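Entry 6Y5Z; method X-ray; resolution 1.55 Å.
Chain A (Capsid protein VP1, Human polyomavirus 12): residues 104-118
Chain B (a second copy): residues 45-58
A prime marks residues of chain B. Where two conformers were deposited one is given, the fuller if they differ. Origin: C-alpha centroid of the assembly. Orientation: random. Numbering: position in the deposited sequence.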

# COMPACT_ATOMS: atom_id res chain seq x y z
N ASN A 104 -5.21 -6.45 23.65
CA ASN A 104 -5.64 -7.37 24.74
C ASN A 104 -5.96 -8.73 24.12
O ASN A 104 -6.97 -8.84 23.42
CB ASN A 104 -6.83 -6.78 25.49
CG ASN A 104 -7.41 -7.67 26.57
OD1 ASN A 104 -7.23 -8.89 26.56
ND2 ASN A 104 -8.16 -7.06 27.47
N VAL A 105 -5.10 -9.72 24.34
CA VAL A 105 -5.33 -11.09 23.79
C VAL A 105 -5.36 -12.10 24.95
O VAL A 105 -5.12 -13.28 24.73
CB VAL A 105 -4.29 -11.43 22.71
CG1 VAL A 105 -4.49 -10.54 21.49
CG2 VAL A 105 -2.87 -11.34 23.21
N HIS A 106 -5.65 -11.63 26.15
CA HIS A 106 -5.85 -12.51 27.33
C HIS A 106 -7.33 -12.58 27.70
O HIS A 106 -7.63 -13.33 28.62
CB HIS A 106 -5.01 -12.02 28.51
CG HIS A 106 -5.44 -10.68 28.99
ND1 HIS A 106 -6.58 -10.50 29.75
CD2 HIS A 106 -4.93 -9.44 28.77
CE1 HIS A 106 -6.73 -9.20 30.00
NE2 HIS A 106 -5.73 -8.53 29.41
N ASP A 107 -8.23 -11.82 27.07
CA ASP A 107 -9.68 -11.83 27.40
C ASP A 107 -10.23 -13.23 27.05
O ASP A 107 -9.53 -14.02 26.38
CB ASP A 107 -10.42 -10.69 26.68
CG ASP A 107 -10.34 -9.28 27.27
OD1 ASP A 107 -10.06 -9.11 28.50
OD2 ASP A 107 -10.60 -8.34 26.51
N TYR A 108 -11.47 -13.49 27.44
CA TYR A 108 -12.16 -14.76 27.15
C TYR A 108 -12.49 -14.81 25.66
O TYR A 108 -13.56 -14.32 25.24
CB TYR A 108 -13.38 -14.86 28.05
CG TYR A 108 -14.21 -16.10 27.88
CD1 TYR A 108 -13.62 -17.35 27.81
CD2 TYR A 108 -15.58 -16.02 27.89
CE1 TYR A 108 -14.40 -18.49 27.71
CE2 TYR A 108 -16.37 -17.15 27.77
CZ TYR A 108 -15.78 -18.38 27.71
OH TYR A 108 -16.55 -19.51 27.62
N MET A 109 -11.58 -15.37 24.87
CA MET A 109 -11.54 -15.30 23.40
C MET A 109 -11.26 -16.69 22.83
O MET A 109 -10.76 -17.54 23.60
CB MET A 109 -10.41 -14.34 23.01
CG MET A 109 -10.67 -12.93 23.51
SD MET A 109 -9.24 -11.84 23.63
CE MET A 109 -9.01 -11.32 21.93
N THR A 110 -11.54 -16.90 21.55
CA THR A 110 -11.10 -18.09 20.79
C THR A 110 -9.58 -18.24 20.94
O THR A 110 -8.88 -17.22 20.96
CB THR A 110 -11.38 -17.99 19.29
OG1 THR A 110 -12.79 -17.80 19.17
CG2 THR A 110 -10.96 -19.23 18.52
N ARG A 111 -9.09 -19.47 20.94
CA ARG A 111 -7.67 -19.76 21.16
C ARG A 111 -7.27 -20.95 20.30
O ARG A 111 -8.09 -21.88 20.20
CB ARG A 111 -7.53 -20.12 22.64
CG ARG A 111 -6.14 -19.89 23.18
CD ARG A 111 -6.15 -20.36 24.60
NE ARG A 111 -4.83 -20.12 25.07
CZ ARG A 111 -4.43 -20.33 26.29
NH1 ARG A 111 -5.26 -20.83 27.18
NH2 ARG A 111 -3.19 -20.03 26.61
N THR A 112 -6.08 -20.92 19.70
CA THR A 112 -5.52 -22.10 18.99
C THR A 112 -4.53 -22.77 19.94
O THR A 112 -3.52 -22.13 20.25
CB THR A 112 -4.88 -21.71 17.66
OG1 THR A 112 -5.84 -21.00 16.87
CG2 THR A 112 -4.39 -22.93 16.90
N ASP A 113 -4.82 -23.97 20.44
CA ASP A 113 -3.92 -24.64 21.41
C ASP A 113 -3.70 -23.68 22.60
O ASP A 113 -4.71 -23.19 23.16
CB ASP A 113 -2.65 -25.11 20.68
CG ASP A 113 -2.94 -25.92 19.42
OD1 ASP A 113 -3.80 -26.83 19.49
OD2 ASP A 113 -2.32 -25.62 18.36
N ASN A 114 -2.45 -23.38 22.97
CA ASN A 114 -2.12 -22.50 24.11
C ASN A 114 -1.70 -21.11 23.59
O ASN A 114 -1.11 -20.36 24.36
CB ASN A 114 -1.04 -23.10 25.02
CG ASN A 114 -1.49 -24.40 25.65
OD1 ASN A 114 -2.60 -24.48 26.16
ND2 ASN A 114 -0.67 -25.44 25.58
N GLY A 115 -2.07 -20.79 22.36
CA GLY A 115 -1.78 -19.47 21.78
C GLY A 115 -2.63 -18.37 22.38
O GLY A 115 -3.48 -18.62 23.28
N VAL A 116 -2.43 -17.16 21.89
CA VAL A 116 -3.13 -15.97 22.45
C VAL A 116 -4.59 -16.02 22.00
O VAL A 116 -4.92 -16.71 21.01
CB VAL A 116 -2.45 -14.66 22.03
CG1 VAL A 116 -1.00 -14.58 22.46
CG2 VAL A 116 -2.56 -14.40 20.54
N GLY A 117 -5.42 -15.24 22.67
CA GLY A 117 -6.81 -15.02 22.26
C GLY A 117 -6.84 -14.38 20.88
O GLY A 117 -6.01 -13.49 20.62
N HIS A 118 -7.75 -14.82 20.02
CA HIS A 118 -7.83 -14.29 18.63
C HIS A 118 -8.42 -12.89 18.67
O HIS A 118 -9.55 -12.69 19.13
CB HIS A 118 -8.63 -15.24 17.74
CG HIS A 118 -7.99 -16.57 17.54
ND1 HIS A 118 -8.46 -17.45 16.60
CD2 HIS A 118 -6.94 -17.17 18.15
CE1 HIS A 118 -7.74 -18.56 16.64
NE2 HIS A 118 -6.79 -18.42 17.56
N GLN B 45 4.84 -15.96 28.96
CA GLN B 45 3.86 -16.72 28.16
C GLN B 45 2.45 -16.20 28.46
O GLN B 45 2.06 -16.12 29.64
CB GLN B 45 4.01 -18.22 28.42
CG GLN B 45 5.30 -18.74 27.82
CD GLN B 45 5.46 -20.23 27.90
OE1 GLN B 45 6.21 -20.84 27.12
NE2 GLN B 45 4.77 -20.84 28.85
N VAL B 46 1.69 -15.88 27.41
CA VAL B 46 0.34 -15.29 27.56
C VAL B 46 -0.66 -16.40 27.90
O VAL B 46 -0.72 -17.40 27.17
CB VAL B 46 -0.07 -14.54 26.28
CG1 VAL B 46 -1.52 -14.13 26.32
CG2 VAL B 46 0.86 -13.36 26.04
N THR B 47 -1.41 -16.22 28.98
CA THR B 47 -2.53 -17.10 29.35
C THR B 47 -3.84 -16.42 28.98
O THR B 47 -3.92 -15.18 28.97
CB THR B 47 -2.44 -17.50 30.83
OG1 THR B 47 -2.49 -16.32 31.62
CG2 THR B 47 -1.15 -18.25 31.12
N VAL B 48 -4.86 -17.20 28.66
CA VAL B 48 -6.16 -16.65 28.18
C VAL B 48 -7.23 -17.00 29.21
O VAL B 48 -7.22 -18.15 29.72
CB VAL B 48 -6.47 -17.23 26.80
CG1 VAL B 48 -7.82 -16.79 26.27
CG2 VAL B 48 -5.36 -16.85 25.81
N ALA B 49 -8.08 -16.03 29.53
CA ALA B 49 -9.14 -16.18 30.55
C ALA B 49 -10.10 -17.32 30.20
O ALA B 49 -10.36 -17.57 29.01
CB ALA B 49 -9.87 -14.88 30.69
N THR B 50 -10.60 -17.99 31.25
CA THR B 50 -11.54 -19.13 31.16
C THR B 50 -12.98 -18.59 31.12
O THR B 50 -13.89 -19.35 30.79
CB THR B 50 -11.33 -20.09 32.35
OG1 THR B 50 -11.66 -19.39 33.55
CG2 THR B 50 -9.91 -20.58 32.48
N ALA B 51 -13.18 -17.32 31.46
CA ALA B 51 -14.48 -16.64 31.52
C ALA B 51 -14.19 -15.14 31.56
O ALA B 51 -13.09 -14.71 31.97
CB ALA B 51 -15.27 -17.06 32.75
N ARG B 52 -15.16 -14.37 31.14
CA ARG B 52 -15.00 -12.91 31.15
C ARG B 52 -14.83 -12.45 32.61
O ARG B 52 -14.16 -11.45 32.84
CB ARG B 52 -16.21 -12.38 30.38
CG ARG B 52 -16.08 -10.93 30.02
CD ARG B 52 -17.20 -10.61 29.05
NE ARG B 52 -17.09 -9.21 28.79
CZ ARG B 52 -17.97 -8.29 29.11
NH1 ARG B 52 -19.13 -8.60 29.68
NH2 ARG B 52 -17.71 -7.04 28.79
N GLU B 53 -15.40 -13.20 33.57
CA GLU B 53 -15.45 -12.80 35.00
C GLU B 53 -14.24 -13.33 35.77
O GLU B 53 -14.17 -13.11 36.99
CB GLU B 53 -16.72 -13.35 35.65
CG GLU B 53 -17.99 -12.74 35.11
CD GLU B 53 -18.47 -13.30 33.79
OE1 GLU B 53 -17.99 -14.39 33.37
OE2 GLU B 53 -19.36 -12.65 33.20
N THR B 54 -13.33 -14.04 35.12
CA THR B 54 -12.15 -14.67 35.78
C THR B 54 -10.89 -14.23 35.03
O THR B 54 -9.89 -14.98 35.02
CB THR B 54 -12.26 -16.19 35.81
OG1 THR B 54 -12.39 -16.65 34.46
CG2 THR B 54 -13.45 -16.69 36.60
N ASP B 55 -10.93 -13.06 34.43
CA ASP B 55 -9.83 -12.54 33.57
C ASP B 55 -8.87 -11.74 34.45
O ASP B 55 -9.20 -10.61 34.80
CB ASP B 55 -10.47 -11.73 32.45
CG ASP B 55 -9.50 -11.25 31.39
OD1 ASP B 55 -8.33 -11.62 31.44
OD2 ASP B 55 -9.98 -10.52 30.50
N ARG B 56 -7.76 -12.36 34.83
CA ARG B 56 -6.81 -11.86 35.85
C ARG B 56 -5.40 -11.96 35.29
O ARG B 56 -4.62 -12.83 35.69
CB ARG B 56 -6.97 -12.69 37.13
CG ARG B 56 -8.34 -12.50 37.77
N PRO B 57 -5.01 -11.10 34.34
CA PRO B 57 -3.71 -11.21 33.69
C PRO B 57 -2.58 -10.83 34.64
O PRO B 57 -2.62 -9.79 35.30
CB PRO B 57 -3.84 -10.22 32.53
CG PRO B 57 -4.77 -9.17 33.05
CD PRO B 57 -5.81 -9.98 33.79
N PRO B 58 -1.55 -11.69 34.79
CA PRO B 58 -0.37 -11.32 35.57
C PRO B 58 0.37 -10.18 34.87
O PRO B 58 0.36 -10.11 33.63
CB PRO B 58 0.48 -12.61 35.58
CG PRO B 58 -0.53 -13.70 35.28
CD PRO B 58 -1.50 -13.08 34.30
O HOH W 1 0.01 -17.90 24.60

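Two direct hydrogen bonds cross between the stretches, and both belong to His106. Its ring nitrogen ND1 donates to Asp55′ OD1 at 2.7 Å, with the carboxylate oxygen near the plane of the ring, where the nitrogen's hydrogen points. Its carbonyl O accepts from Ala49′ N at 2.9 Å, with a nearly straight angle of 163°. One residue thus fixes the partner twice, by backbone and by side chain. The p rotamer of His106 swings a side chain that starts out sideways so that its end reaches chain B.

Beside this pair lies a stranger one: Asp107 OD1 and Asp55′ OD2 are 2.4 Å apart. Two ionized carboxylates would repel at that range, yet the coordinates leave the protonation open. Asn104 helps shape this corner from within chain A. Its OD1 accepts from His106 N at 3.2 Å and, weakly, from Asp107 N at 3.1 Å, while its ND2 makes a weak bond to Asp107 OD1 at 3.0 Å.

A water adds a third polar link: the O of water 1 donates to Asn114 O and to Val46′ O, 2.7 Å from each. These two carbonyl oxygens, Asn114 O and Val46′ O, are 4.1 Å apart; the water donates to both, bridging two acceptors that cannot bond to each other.

Neither stretch forms a regular strand or helix here. The CA atoms come closest at His106 and Val48′, 4.2 Å apart, and 711 Å² is buried in all. Val48′, pointing toward chain A, is the central apolar plug. Its CG2 lies over one face of the Arg111 guanidinium, 3.4 Å from NE, and 3.5 Å from Gly117 N; its CG1 reaches Asp107 O at 3.3 Å. Arg111 is held by chain A itself: NE donates to Gly115 O at 2.7 Å and NH2 to Asn114 O at 3.1 Å, both acceptors within the type II' turn from Thr112 to Gly115. The contact has a cost: Val48′ N is buried with no partner in the model.

Val46′ also points toward chain A, its CG1 packing 3.9 Å from Val116 CG1. Pro57′ CB sits 3.8 Å from the centroid of the His106 ring, almost exactly on its normal, leaving the ring edge free for Asp55′. For His106 the rule is economical: a polar atom at the edge, carbon over the face. At Tyr108, Ala51′ brings its backbone, N and CA, over the ring face, with CA 3.8 Å from the centroid, while Ala49′ O lies at that ring's edge and Tyr108 CB and Ala49′ CB pack at 4.4 Å.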